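Local coordinates for Beta/gamma crystallin domain-containing protein 1 (Homo sapiens, PDB 3CW3) that may suppress malignant melanoma, possibly through interactions with the cytoskeleton, and is represented here by one of its non-lens beta/gamma-crystallin domains, at residues A[1-6]-A[16-21]; A[22-27]-A[47-52]; A[35-40]-A[60-65]; A[54-59]-A[67-72]. One frame throughout, in Å; residues are numbered along the deposited sequence.

Contact 1 (A[1-6]-A[16-21]); sequences GKVVIY and IEVFSD
Ile16 starts an antiparallel pairing with the strand at 2-6. Its N donates to Ile5 O at 2.8 Å, and its O accepts from Ile5 N at 2.9 Å, while Val4 CA adds a C-H...O contact to Ile16 O at 3.3 Å. Glu17 sits opposite Val4 in a non-hydrogen-bonded pair; the two side chains run alongside each other, Glu17 CG resting 3.8 Å from Val4 CG1. At Val18 the hydrogen-bonded pattern returns: its N reaches Val3 O at 2.8 Å, and its O takes Val3 N along a nearly straight bond (168°). On the face shared with Ile5 and Ile16, Val18 CB packs 3.6 Å from Val3 CG1, and both valines touch Trp43 of strand 42-46. Phe19 then leaves the strand. Lys2 CG, anti to the backbone N (chi1 177°), lies over one face of the Phe19 ring toward its rim, and an extended chi2 (168°) puts CD 3.5 Å from Phe19 CE1. A water donating to Gly1 O and Phe19 O links the segments beyond the last backbone bond. Four backbone bonds thus fix the register between a largely buried aliphatic face (Val3, Ile5, Val18, with Ile16 at its margin) and one carrying Val4, Glu17 and Lys2.

Contact 2 (A[22-27]-A[47-52]); sequences IQDCSS and EQPNFE
The Phe51 ring and the Gln23 side chain cross obliquely, with the ring and the Gln23 amide planes 66° apart. Gln23 runs extended from CG, which lies anti to its carbonyl carbon, so its aliphatic part rather than its amide meets the aromatic: CG is 3.8 Å from Phe51 CE1 and equally near CZ. On its other flank the ring brings CE2 to 3.7 Å from Ile22 O. Asn50 also slants across Gln23, the two amides nearly perpendicular (82°), and Asn50 OD1 comes only to 3.9 Å from Gln23 CB, a loose van der Waals approach. The bond that ties the segments is backbone to backbone: Asn50 N donates to Gln23 O at 2.7 Å, in the carbonyl plane and almost straight at 173°.

The Asp24 carboxylate runs alongside the Pro49 ring, with Asp24 OD1 3.7 Å from Pro49 CG. That oxygen is held by two donors of its own loop, Ser26 N at 2.8 Å, which makes an Asx turn, and Ser26 OG at 2.6 Å on the syn lone pair, so the carboxylate is fixed in rotation beside the proline ring. Asn50 and Phe51 both have left-handed backbone angles, bending the 47-52 loop back so that Gln48 N bonds to Glu52 O.

The 47-52 loop joins strands 42-46 and 55-58, while 22-27 runs between strands 16-18 and 33-40. Strand 91-95 bonds to both: Ile22 pairs with Ile92, and Ser91 OG bonds to Gln48 O and Phe51 N.

Contact 3 (A[35-40]-A[60-65]); sequences LIKVVR and EGELEL
Ile36 O is gripped twice by the opposite strand: Leu63 N donates to it at 2.9 Å in the carbonyl plane, and Glu62 CA adds a weaker C-H...O contact at 3.4 Å. Ile36 N returns the pairing to Leu63 O at 2.8 Å, approaching above that carbonyl's plane, 26° out of it. One step on, Val38 and Gly61 form a second hydrogen-bonded pair, with Val38 N to Gly61 O at 2.8 Å. Gly61 has a positive phi of 143°, where any CB would clash with the carbonyl oxygen of Glu60.

Between these pairs Lys37 and Glu62 lie alongside each other. The lysine runs straight to CE and turns only at chi4 (61°), placing NZ 2.9 Å from Glu62 OE2 in a salt bridge on the anti lone pair, while Lys37 CG packs on Glu62 CG at 3.6 Å. Glu62 OE1 faces the methyls of Leu35. A water donates to Val39 O and to Glu60 OE1, where Val39 and Arg40 both face Lys2 in a classic beta bulge.

On the other face Ile36, Val38 and Leu63 lean on Leu58. Four backbone bonds at two pairs thus join the strands, with the salt bridge on one face and aliphatic packing on the other.

Contact 4 (A[54-59]-A[67-72]); sequences HSIPLE and GLWGIE
Trp69 CB carries its indole toward strand 55-58, with CG anti to the carbonyl carbon and chi2 at 92°, which stands the ring plane across the CA-CB-CG plane. The six-membered part of the ring does the touching. CE3 lies 3.6 Å from His54 CB. The next atom, CZ3, is wedged between Ile56 CG1, 3.6 Å away, and the backbone at His54, whose O is 3.8 Å away. At the tip CH2 meets Ile56 CD1 at 3.8 Å, so both carbons of the isoleucine's longer branch, CG1 and CD1, lie against this end of the indole. Ile56 crosses the ring obliquely, its CG1 anti to its own carbonyl carbon. On the five-membered side the polar NE1 turns from this strand and donates to Val88 O, which anchors the indole by its other end.

His54 reaches a second residue of the loop: its CE1 lies 3.6 Å from Gly70 CA. Gly70 has backbone angles at which a CB would strike the preceding carbonyl oxygen. No hydrogen bond crosses the pair; the contact is van der Waals packing, with Glu47 also against the tryptophan. A loop tryptophan packed on the hairpin of strands 42-46 and 55-58 and tied by its indole N-H is consistent with the tryptophan corner of beta/gamma-crystallin domains.

How the contacts relate
All four contacts lie in one Greek-key beta/gamma-crystallin domain. Contacts 1 and 3 share a four-stranded antiparallel sheet, in the order 16-18, 2-6, 33-40, 61-66, with centres about 10 Å apart. Contact 2 joins two loops, and contact 4 rests on strand 55-58 of the second sheet; these two meet where Glu47 bonds to His54. Contacts 1 and 4, and likewise 2 and 3, have centres about 18 Å apart on opposite sides of the chain's centre. Along the chain contact 1 closes before the others open, contact 2 closes before contact 4 opens, and contact 3 alternates with both. Leu58 packing on Ile36, Val38 and Leu63 joins the sheets face to face, consistent with a Greek-key sandwich.

Contact 1 (A[1-6]-A[16-21])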
loop_
_atom_site.group_PDB
_atom_site.type_symbol
_atom_site.label_atom_id
_atom_site.label_comp_id
_atom_site.label_asym_id
_atom_site.label_seq_id
_atom_site.Cartn_x
_atom_site.Cartn_y
_atom_site.Cartn_z
ATOM N N GLY A 1 -7.388 9.804 11.198
ATOM C CA GLY A 1 -6.096 9.881 10.473
ATOM C C GLY A 1 -6.265 10.195 9.000
ATOM O O GLY A 1 -7.376 10.434 8.525
ATOM N N LYS A 2 -5.148 10.203 8.281
ATOM C CA LYS A 2 -5.143 10.467 6.852
ATOM C C LYS A 2 -3.902 9.866 6.206
ATOM O O LYS A 2 -2.785 10.063 6.685
ATOM C CB LYS A 2 -5.169 11.977 6.559
ATOM C CG LYS A 2 -5.080 12.288 5.061
ATOM C CD LYS A 2 -5.395 13.745 4.713
ATOM C CE LYS A 2 -4.229 14.677 4.996
ATOM N NZ LYS A 2 -4.538 16.087 4.598
ATOM N N VAL A 3 -4.104 9.114 5.132
ATOM C CA VAL A 3 -2.989 8.530 4.397
ATOM C C VAL A 3 -3.216 8.878 2.932
ATOM O O VAL A 3 -4.328 8.738 2.421
ATOM C CB VAL A 3 -2.901 6.981 4.574
ATOM C CG1 VAL A 3 -4.190 6.309 4.138
ATOM C CG2 VAL A 3 -1.732 6.438 3.762
ATOM N N VAL A 4 -2.179 9.381 2.271
ATOM C CA VAL A 4 -2.300 9.743 0.867
ATOM C C VAL A 4 -1.393 8.843 0.052
ATOM O O VAL A 4 -0.302 8.469 0.499
ATOM C CB VAL A 4 -1.929 11.233 0.609
ATOM C CG1 VAL A 4 -2.789 12.138 1.483
ATOM C CG2 VAL A 4 -0.454 11.471 0.880
ATOM N N ILE A 5 -1.853 8.496 -1.142
ATOM C CA ILE A 5 -1.105 7.622 -2.023
ATOM C C ILE A 5 -0.809 8.290 -3.355
ATOM O O ILE A 5 -1.726 8.672 -4.090
ATOM C CB ILE A 5 -1.893 6.317 -2.293
ATOM C CG1 ILE A 5 -2.157 5.591 -0.971
ATOM C CG2 ILE A 5 -1.132 5.433 -3.273
ATOM C CD1 ILE A 5 -3.058 4.382 -1.096
ATOM N N TYR A 6 0.474 8.445 -3.656
ATOM C CA TYR A 6 0.880 9.023 -4.929
ATOM C C TYR A 6 1.103 7.851 -5.871
ATOM O O TYR A 6 2.076 7.109 -5.739
ATOM C CB TYR A 6 2.168 9.828 -4.778
ATOM C CG TYR A 6 2.022 11.013 -3.859
ATOM C CD1 TYR A 6 2.386 10.930 -2.514
ATOM C CD2 TYR A 6 1.494 12.214 -4.326
ATOM C CE1 TYR A 6 2.227 12.020 -1.659
ATOM C CE2 TYR A 6 1.329 13.305 -3.480
ATOM C CZ TYR A 6 1.696 13.202 -2.152
ATOM O OH TYR A 6 1.527 14.284 -1.319
ATOM N N ILE A 16 -4.311 9.798 -4.137
ATOM C CA ILE A 16 -5.583 9.338 -3.628
ATOM C C ILE A 16 -5.507 9.667 -2.147
ATOM O O ILE A 16 -4.605 9.194 -1.451
ATOM C CB ILE A 16 -5.734 7.820 -3.823
ATOM C CG1 ILE A 16 -5.669 7.486 -5.317
ATOM C CG2 ILE A 16 -7.043 7.348 -3.219
ATOM C CD1 ILE A 16 -5.521 6.007 -5.619
ATOM N N GLU A 17 -6.426 10.505 -1.677
ATOM C CA GLU A 17 -6.452 10.900 -0.274
ATOM C C GLU A 17 -7.446 10.030 0.480
ATOM O O GLU A 17 -8.651 10.088 0.227
ATOM C CB GLU A 17 -6.826 12.382 -0.154
ATOM C CG GLU A 17 -5.741 13.311 -0.685
ATOM C CD GLU A 17 -6.101 14.783 -0.559
ATOM O OE1 GLU A 17 -6.786 15.152 0.417
ATOM O OE2 GLU A 17 -5.681 15.574 -1.428
ATOM N N VAL A 18 -6.934 9.213 1.398
ATOM C CA VAL A 18 -7.784 8.307 2.170
ATOM C C VAL A 18 -8.038 8.801 3.593
ATOM O O VAL A 18 -7.107 8.960 4.383
ATOM C CB VAL A 18 -7.158 6.897 2.229
ATOM C CG1 VAL A 18 -8.112 5.924 2.924
ATOM C CG2 VAL A 18 -6.829 6.417 0.814
ATOM N N PHE A 19 -9.311 9.030 3.910
ATOM C CA PHE A 19 -9.724 9.519 5.230
ATOM C C PHE A 19 -10.506 8.471 6.020
ATOM O O PHE A 19 -10.943 8.736 7.145
ATOM C CB PHE A 19 -10.626 10.746 5.080
ATOM C CG PHE A 19 -9.930 11.967 4.561
ATOM C CD1 PHE A 19 -9.448 12.931 5.441
ATOM C CD2 PHE A 19 -9.779 12.171 3.194
ATOM C CE1 PHE A 19 -8.832 14.085 4.964
ATOM C CE2 PHE A 19 -9.162 13.319 2.708
ATOM C CZ PHE A 19 -8.689 14.279 3.593
ATOM N N SER A 20 -10.700 7.293 5.443
ATOM C CA SER A 20 -11.475 6.271 6.136
ATOM C C SER A 20 -11.207 4.866 5.627
ATOM O O SER A 20 -10.466 4.671 4.663
ATOM C CB SER A 20 -12.961 6.579 5.970
ATOM O OG SER A 20 -13.283 6.656 4.591
ATOM N N ASP A 21 -11.826 3.892 6.289
ATOM C CA ASP A 21 -11.700 2.490 5.902
ATOM C C ASP A 21 -12.190 2.289 4.474
ATOM O O ASP A 21 -13.208 2.856 4.074
ATOM C CB ASP A 21 -12.563 1.597 6.799
ATOM C CG ASP A 21 -12.076 1.547 8.224
ATOM O OD1 ASP A 21 -10.920 1.137 8.442
ATOM O OD2 ASP A 21 -12.856 1.912 9.129
HETATM O O HOH W 1 -10.059 10.632 8.832
#

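Contact 2 (A[22-27]-A[47-52])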
loop_
_atom_site.group_PDB
_atom_site.type_symbol
_atom_site.label_atom_id
_atom_site.label_comp_id
_atom_site.label_asym_id
_atom_site.label_seq_id
_atom_site.Cartn_x
_atom_site.Cartn_y
_atom_site.Cartn_z
ATOM N N ILE A 22 -11.464 1.478 3.714
ATOM C CA ILE A 22 -11.873 1.136 2.360
ATOM C C ILE A 22 -11.787 -0.393 2.338
ATOM O O ILE A 22 -10.689 -0.959 2.324
ATOM C CB ILE A 22 -10.931 1.735 1.291
ATOM C CG1 ILE A 22 -10.931 3.269 1.379
ATOM C CG2 ILE A 22 -11.392 1.298 -0.097
ATOM C CD1 ILE A 22 -12.258 3.918 0.975
ATOM N N GLN A 23 -12.942 -1.055 2.355
ATOM C CA GLN A 23 -12.997 -2.518 2.368
ATOM C C GLN A 23 -12.555 -3.183 1.077
ATOM O O GLN A 23 -12.288 -4.379 1.057
ATOM C CB GLN A 23 -14.409 -3.005 2.695
ATOM C CG GLN A 23 -14.912 -2.599 4.059
ATOM C CD GLN A 23 -16.238 -3.251 4.391
ATOM O OE1 GLN A 23 -17.092 -3.423 3.517
ATOM N NE2 GLN A 23 -16.423 -3.606 5.663
ATOM N N ASP A 24 -12.504 -2.424 -0.008
ATOM C CA ASP A 24 -12.074 -2.994 -1.277
ATOM C C ASP A 24 -11.423 -1.941 -2.165
ATOM O O ASP A 24 -12.110 -1.084 -2.732
ATOM C CB ASP A 24 -13.261 -3.628 -2.008
ATOM C CG ASP A 24 -12.833 -4.432 -3.224
ATOM O OD1 ASP A 24 -11.683 -4.254 -3.679
ATOM O OD2 ASP A 24 -13.646 -5.238 -3.731
ATOM N N CYS A 25 -10.097 -2.014 -2.271
ATOM C CA CYS A 25 -9.304 -1.099 -3.095
ATOM C C CYS A 25 -8.770 -1.858 -4.307
ATOM O O CYS A 25 -7.953 -1.326 -5.059
ATOM C CB CYS A 25 -8.074 -0.585 -2.330
ATOM S SG CYS A 25 -8.335 0.084 -0.697
ATOM N N SER A 26 -9.217 -3.097 -4.491
ATOM C CA SER A 26 -8.705 -3.922 -5.585
ATOM C C SER A 26 -8.931 -3.403 -7.004
ATOM O O SER A 26 -8.217 -3.800 -7.923
ATOM C CB SER A 26 -9.243 -5.355 -5.470
ATOM O OG SER A 26 -10.629 -5.420 -5.745
ATOM N N SER A 27 -9.908 -2.520 -7.190
ATOM C CA SER A 27 -10.169 -1.984 -8.519
ATOM C C SER A 27 -9.230 -0.822 -8.830
ATOM O O SER A 27 -9.170 -0.355 -9.966
ATOM C CB SER A 27 -11.618 -1.507 -8.630
ATOM O OG SER A 27 -11.803 -0.295 -7.922
ATOM N N GLU A 47 -3.551 -7.149 1.530
ATOM C CA GLU A 47 -3.402 -7.735 0.209
ATOM C C GLU A 47 -4.752 -8.032 -0.445
ATOM O O GLU A 47 -4.893 -7.938 -1.663
ATOM C CB GLU A 47 -2.588 -9.024 0.324
ATOM C CG GLU A 47 -2.664 -9.929 -0.887
ATOM C CD GLU A 47 -2.018 -11.278 -0.635
ATOM O OE1 GLU A 47 -2.149 -11.803 0.494
ATOM O OE2 GLU A 47 -1.395 -11.816 -1.569
ATOM N N GLN A 48 -5.743 -8.384 0.366
ATOM C CA GLN A 48 -7.062 -8.718 -0.162
ATOM C C GLN A 48 -8.178 -7.859 0.411
ATOM O O GLN A 48 -8.013 -7.226 1.451
ATOM C CB GLN A 48 -7.365 -10.191 0.118
ATOM C CG GLN A 48 -6.225 -11.119 -0.270
ATOM C CD GLN A 48 -6.577 -12.580 -0.108
ATOM O OE1 GLN A 48 -7.062 -13.001 0.941
ATOM N NE2 GLN A 48 -6.328 -13.365 -1.149
ATOM N N PRO A 49 -9.335 -7.822 -0.273
ATOM C CA PRO A 49 -10.473 -7.031 0.198
ATOM C C PRO A 49 -10.957 -7.525 1.558
ATOM O O PRO A 49 -10.655 -8.645 1.968
ATOM C CB PRO A 49 -11.519 -7.247 -0.896
ATOM C CG PRO A 49 -10.687 -7.436 -2.124
ATOM C CD PRO A 49 -9.595 -8.359 -1.619
ATOM N N ASN A 50 -11.705 -6.676 2.253
ATOM C CA ASN A 50 -12.252 -7.009 3.559
ATOM C C ASN A 50 -11.202 -7.304 4.627
ATOM O O ASN A 50 -11.424 -8.113 5.531
ATOM C CB ASN A 50 -13.231 -8.176 3.420
ATOM C CG ASN A 50 -14.387 -7.836 2.493
ATOM O OD1 ASN A 50 -15.080 -6.840 2.696
ATOM N ND2 ASN A 50 -14.591 -8.653 1.469
ATOM N N PHE A 51 -10.057 -6.640 4.503
ATOM C CA PHE A 51 -8.973 -6.752 5.467
ATOM C C PHE A 51 -8.498 -8.181 5.720
ATOM O O PHE A 51 -8.406 -8.629 6.862
ATOM C CB PHE A 51 -9.427 -6.080 6.767
ATOM C CG PHE A 51 -10.204 -4.806 6.534
ATOM C CD1 PHE A 51 -11.563 -4.730 6.841
ATOM C CD2 PHE A 51 -9.589 -3.700 5.951
ATOM C CE1 PHE A 51 -12.298 -3.578 6.568
ATOM C CE2 PHE A 51 -10.311 -2.542 5.674
ATOM C CZ PHE A 51 -11.672 -2.481 5.983
ATOM N N GLU A 52 -8.179 -8.884 4.638
ATOM C CA GLU A 52 -7.713 -10.264 4.713
ATOM C C GLU A 52 -6.392 -10.388 3.964
ATOM O O GLU A 52 -6.001 -9.476 3.237
ATOM C CB GLU A 52 -8.735 -11.203 4.064
ATOM C CG GLU A 52 -10.104 -11.224 4.719
ATOM C CD GLU A 52 -10.061 -11.772 6.129
ATOM O OE1 GLU A 52 -9.226 -12.661 6.398
ATOM O OE2 GLU A 52 -10.872 -11.329 6.967
#

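Contact 3 (A[35-40]-A[60-65])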
loop_
_atom_site.group_PDB
_atom_site.type_symbol
_atom_site.label_atom_id
_atom_site.label_comp_id
_atom_site.label_asym_id
_atom_site.label_seq_id
_atom_site.Cartn_x
_atom_site.Cartn_y
_atom_site.Cartn_z
ATOM N N LEU A 35 4.164 5.928 -3.622
ATOM C CA LEU A 35 4.596 6.502 -2.361
ATOM C C LEU A 35 3.378 6.584 -1.451
ATOM O O LEU A 35 2.399 7.255 -1.775
ATOM C CB LEU A 35 5.179 7.901 -2.580
ATOM C CG LEU A 35 5.674 8.625 -1.325
ATOM C CD1 LEU A 35 6.852 7.865 -0.720
ATOM C CD2 LEU A 35 6.081 10.047 -1.690
ATOM N N ILE A 36 3.436 5.866 -0.335
ATOM C CA ILE A 36 2.357 5.866 0.642
ATOM C C ILE A 36 2.807 6.826 1.731
ATOM O O ILE A 36 3.844 6.613 2.359
ATOM C CB ILE A 36 2.156 4.480 1.299
ATOM C CG1 ILE A 36 1.881 3.407 0.238
ATOM C CG2 ILE A 36 1.020 4.554 2.308
ATOM C CD1 ILE A 36 0.642 3.644 -0.601
ATOM N N LYS A 37 2.035 7.882 1.953
ATOM C CA LYS A 37 2.390 8.858 2.967
ATOM C C LYS A 37 1.341 8.951 4.065
ATOM O O LYS A 37 0.270 9.535 3.868
ATOM C CB LYS A 37 2.588 10.236 2.323
ATOM C CG LYS A 37 3.002 11.327 3.305
ATOM C CD LYS A 37 3.250 12.654 2.593
ATOM C CE LYS A 37 3.609 13.756 3.581
ATOM N NZ LYS A 37 4.848 13.429 4.337
ATOM N N VAL A 38 1.634 8.356 5.216
ATOM C CA VAL A 38 0.709 8.440 6.335
ATOM C C VAL A 38 0.989 9.804 6.952
ATOM O O VAL A 38 2.047 10.025 7.546
ATOM C CB VAL A 38 0.953 7.324 7.386
ATOM C CG1 VAL A 38 0.128 7.597 8.641
ATOM C CG2 VAL A 38 0.563 5.968 6.809
ATOM N N VAL A 39 0.042 10.718 6.776
ATOM C CA VAL A 39 0.158 12.076 7.289
ATOM C C VAL A 39 -0.095 12.097 8.789
ATOM O O VAL A 39 0.567 12.818 9.537
ATOM C CB VAL A 39 -0.853 13.003 6.585
ATOM C CG1 VAL A 39 -0.736 14.404 7.123
ATOM C CG2 VAL A 39 -0.608 12.985 5.082
ATOM N N ARG A 40 -1.069 11.308 9.222
ATOM C CA ARG A 40 -1.397 11.208 10.633
ATOM C C ARG A 40 -2.218 9.953 10.879
ATOM O O ARG A 40 -2.904 9.454 9.977
ATOM C CB ARG A 40 -2.164 12.450 11.103
ATOM C CG ARG A 40 -3.360 12.802 10.254
ATOM C CD ARG A 40 -4.110 14.006 10.807
ATOM N NE ARG A 40 -5.291 14.286 10.001
ATOM C CZ ARG A 40 -5.299 15.057 8.919
ATOM N NH1 ARG A 40 -4.183 15.652 8.509
ATOM N NH2 ARG A 40 -6.422 15.206 8.227
ATOM N N GLU A 60 2.705 7.055 11.104
ATOM C CA GLU A 60 3.127 8.292 10.457
ATOM C C GLU A 60 4.467 8.170 9.734
ATOM O O GLU A 60 5.453 7.690 10.296
ATOM C CB GLU A 60 3.193 9.416 11.496
ATOM C CG GLU A 60 3.569 10.768 10.932
ATOM C CD GLU A 60 3.536 11.858 11.989
ATOM O OE1 GLU A 60 3.911 13.007 11.679
ATOM O OE2 GLU A 60 3.127 11.561 13.131
ATOM N N GLY A 61 4.496 8.603 8.479
ATOM C CA GLY A 61 5.724 8.528 7.712
ATOM C C GLY A 61 5.502 8.179 6.257
ATOM O O GLY A 61 4.365 8.018 5.816
ATOM N N GLU A 62 6.594 8.057 5.510
ATOM C CA GLU A 62 6.521 7.735 4.090
ATOM C C GLU A 62 7.140 6.392 3.759
ATOM O O GLU A 62 8.180 6.019 4.306
ATOM C CB GLU A 62 7.224 8.813 3.267
ATOM C CG GLU A 62 6.386 10.039 2.993
ATOM C CD GLU A 62 7.190 11.145 2.338
ATOM O OE1 GLU A 62 8.086 10.827 1.522
ATOM O OE2 GLU A 62 6.918 12.330 2.632
ATOM N N LEU A 63 6.493 5.671 2.851
ATOM C CA LEU A 63 6.983 4.370 2.421
ATOM C C LEU A 63 6.816 4.224 0.919
ATOM O O LEU A 63 5.709 4.334 0.390
ATOM C CB LEU A 63 6.220 3.243 3.124
ATOM C CG LEU A 63 6.599 1.815 2.700
ATOM C CD1 LEU A 63 8.035 1.508 3.095
ATOM C CD2 LEU A 63 5.658 0.828 3.361
ATOM N N GLU A 64 7.922 3.995 0.225
ATOM C CA GLU A 64 7.858 3.803 -1.213
ATOM C C GLU A 64 7.545 2.326 -1.386
ATOM O O GLU A 64 8.410 1.473 -1.189
ATOM C CB GLU A 64 9.194 4.151 -1.867
ATOM C CG GLU A 64 9.185 4.029 -3.379
ATOM C CD GLU A 64 10.452 4.574 -4.010
ATOM O OE1 GLU A 64 10.695 5.795 -3.903
ATOM O OE2 GLU A 64 11.206 3.779 -4.610
ATOM N N LEU A 65 6.298 2.026 -1.729
ATOM C CA LEU A 65 5.872 0.646 -1.898
ATOM C C LEU A 65 6.050 0.144 -3.318
ATOM O O LEU A 65 5.816 0.869 -4.284
ATOM C CB LEU A 65 4.403 0.484 -1.496
ATOM C CG LEU A 65 4.093 -0.595 -0.458
ATOM C CD1 LEU A 65 2.599 -0.857 -0.446
ATOM C CD2 LEU A 65 4.848 -1.870 -0.774
HETATM O O HOH W 2 3.208 13.615 9.266
#

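Contact 4 (A[54-59]-A[67-72])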
loop_
_atom_site.group_PDB
_atom_site.type_symbol
_atom_site.label_atom_id
_atom_site.label_comp_id
_atom_site.label_asym_id
_atom_site.label_seq_id
_atom_site.Cartn_x
_atom_site.Cartn_y
_atom_site.Cartn_z
ATOM N N HIS A 54 -2.141 -11.035 3.449
ATOM C CA HIS A 54 -0.961 -10.427 4.043
ATOM C C HIS A 54 -1.272 -8.980 4.376
ATOM O O HIS A 54 -2.179 -8.377 3.793
ATOM C CB HIS A 54 0.240 -10.510 3.094
ATOM C CG HIS A 54 0.825 -11.884 2.986
ATOM N ND1 HIS A 54 2.171 -12.107 2.785
ATOM C CD2 HIS A 54 0.246 -13.107 3.038
ATOM C CE1 HIS A 54 2.395 -13.407 2.715
ATOM N NE2 HIS A 54 1.243 -14.036 2.867
ATOM N N SER A 55 -0.524 -8.417 5.315
ATOM C CA SER A 55 -0.770 -7.046 5.726
ATOM C C SER A 55 0.494 -6.242 5.972
ATOM O O SER A 55 1.558 -6.792 6.260
ATOM C CB SER A 55 -1.603 -7.045 7.001
ATOM O OG SER A 55 -0.904 -7.726 8.032
ATOM N N ILE A 56 0.361 -4.927 5.860
ATOM C CA ILE A 56 1.473 -4.026 6.109
ATOM C C ILE A 56 0.981 -2.960 7.071
ATOM O O ILE A 56 0.178 -2.103 6.701
ATOM C CB ILE A 56 1.959 -3.319 4.830
ATOM C CG1 ILE A 56 2.457 -4.344 3.810
ATOM C CG2 ILE A 56 3.073 -2.339 5.182
ATOM C CD1 ILE A 56 2.921 -3.715 2.509
ATOM N N PRO A 57 1.438 -3.011 8.328
ATOM C CA PRO A 57 1.014 -2.012 9.310
ATOM C C PRO A 57 1.791 -0.730 9.045
ATOM O O PRO A 57 2.971 -0.776 8.688
ATOM C CB PRO A 57 1.381 -2.664 10.636
ATOM C CG PRO A 57 2.652 -3.393 10.290
ATOM C CD PRO A 57 2.337 -4.009 8.935
ATOM N N LEU A 58 1.133 0.411 9.215
ATOM C CA LEU A 58 1.778 1.689 8.963
ATOM C C LEU A 58 1.452 2.760 9.990
ATOM O O LEU A 58 0.317 2.870 10.452
ATOM C CB LEU A 58 1.374 2.217 7.582
ATOM C CG LEU A 58 1.829 1.428 6.354
ATOM C CD1 LEU A 58 1.199 2.030 5.105
ATOM C CD2 LEU A 58 3.344 1.460 6.266
ATOM N N GLU A 59 2.467 3.542 10.339
ATOM C CA GLU A 59 2.307 4.656 11.256
ATOM C C GLU A 59 2.802 5.882 10.490
ATOM O O GLU A 59 3.257 5.762 9.349
ATOM C CB GLU A 59 3.120 4.438 12.537
ATOM C CG GLU A 59 2.656 3.224 13.334
ATOM C CD GLU A 59 3.319 3.111 14.693
ATOM O OE1 GLU A 59 4.476 3.562 14.835
ATOM O OE2 GLU A 59 2.688 2.554 15.616
ATOM N N GLY A 67 6.952 -4.030 -5.526
ATOM C CA GLY A 67 7.115 -5.464 -5.401
ATOM C C GLY A 67 5.825 -6.254 -5.354
ATOM O O GLY A 67 4.738 -5.716 -5.584
ATOM N N LEU A 68 5.954 -7.543 -5.054
ATOM C CA LEU A 68 4.802 -8.432 -4.970
ATOM C C LEU A 68 4.647 -8.919 -3.532
ATOM O O LEU A 68 5.636 -9.082 -2.812
ATOM C CB LEU A 68 4.993 -9.631 -5.905
ATOM C CG LEU A 68 5.277 -9.304 -7.376
ATOM C CD1 LEU A 68 5.720 -10.567 -8.104
ATOM C CD2 LEU A 68 4.034 -8.705 -8.025
ATOM N N TRP A 69 3.404 -9.154 -3.123
ATOM C CA TRP A 69 3.116 -9.621 -1.772
ATOM C C TRP A 69 3.781 -10.968 -1.489
ATOM O O TRP A 69 4.038 -11.752 -2.402
ATOM C CB TRP A 69 1.602 -9.745 -1.560
ATOM C CG TRP A 69 0.856 -8.432 -1.546
ATOM C CD1 TRP A 69 0.266 -7.806 -2.610
ATOM C CD2 TRP A 69 0.616 -7.593 -0.405
ATOM N NE1 TRP A 69 -0.329 -6.631 -2.203
ATOM C CE2 TRP A 69 -0.130 -6.477 -0.855
ATOM C CE3 TRP A 69 0.957 -7.677 0.953
ATOM C CZ2 TRP A 69 -0.543 -5.454 0.007
ATOM C CZ3 TRP A 69 0.548 -6.659 1.811
ATOM C CH2 TRP A 69 -0.196 -5.562 1.334
ATOM N N GLY A 70 4.056 -11.230 -0.216
ATOM C CA GLY A 70 4.675 -12.488 0.152
ATOM C C GLY A 70 6.180 -12.510 -0.031
ATOM O O GLY A 70 6.828 -11.467 -0.147
ATOM N N ILE A 71 6.735 -13.716 -0.076
ATOM C CA ILE A 71 8.171 -13.893 -0.211
ATOM C C ILE A 71 8.592 -14.616 -1.489
ATOM O O ILE A 71 8.037 -15.656 -1.839
ATOM C CB ILE A 71 8.725 -14.671 1.011
ATOM C CG1 ILE A 71 8.510 -13.846 2.284
ATOM C CG2 ILE A 71 10.210 -14.991 0.821
ATOM C CD1 ILE A 71 9.182 -12.485 2.255
ATOM N N GLU A 72 9.573 -14.047 -2.183
ATOM C CA GLU A 72 10.111 -14.652 -3.397
ATOM C C GLU A 72 11.615 -14.762 -3.156
ATOM O O GLU A 72 12.392 -13.919 -3.603
ATOM C CB GLU A 72 9.837 -13.777 -4.626
ATOM C CG GLU A 72 10.014 -14.540 -5.934
ATOM C CD GLU A 72 9.825 -13.680 -7.172
ATOM O OE1 GLU A 72 9.047 -12.700 -7.117
ATOM O OE2 GLU A 72 10.444 -14.003 -8.211
#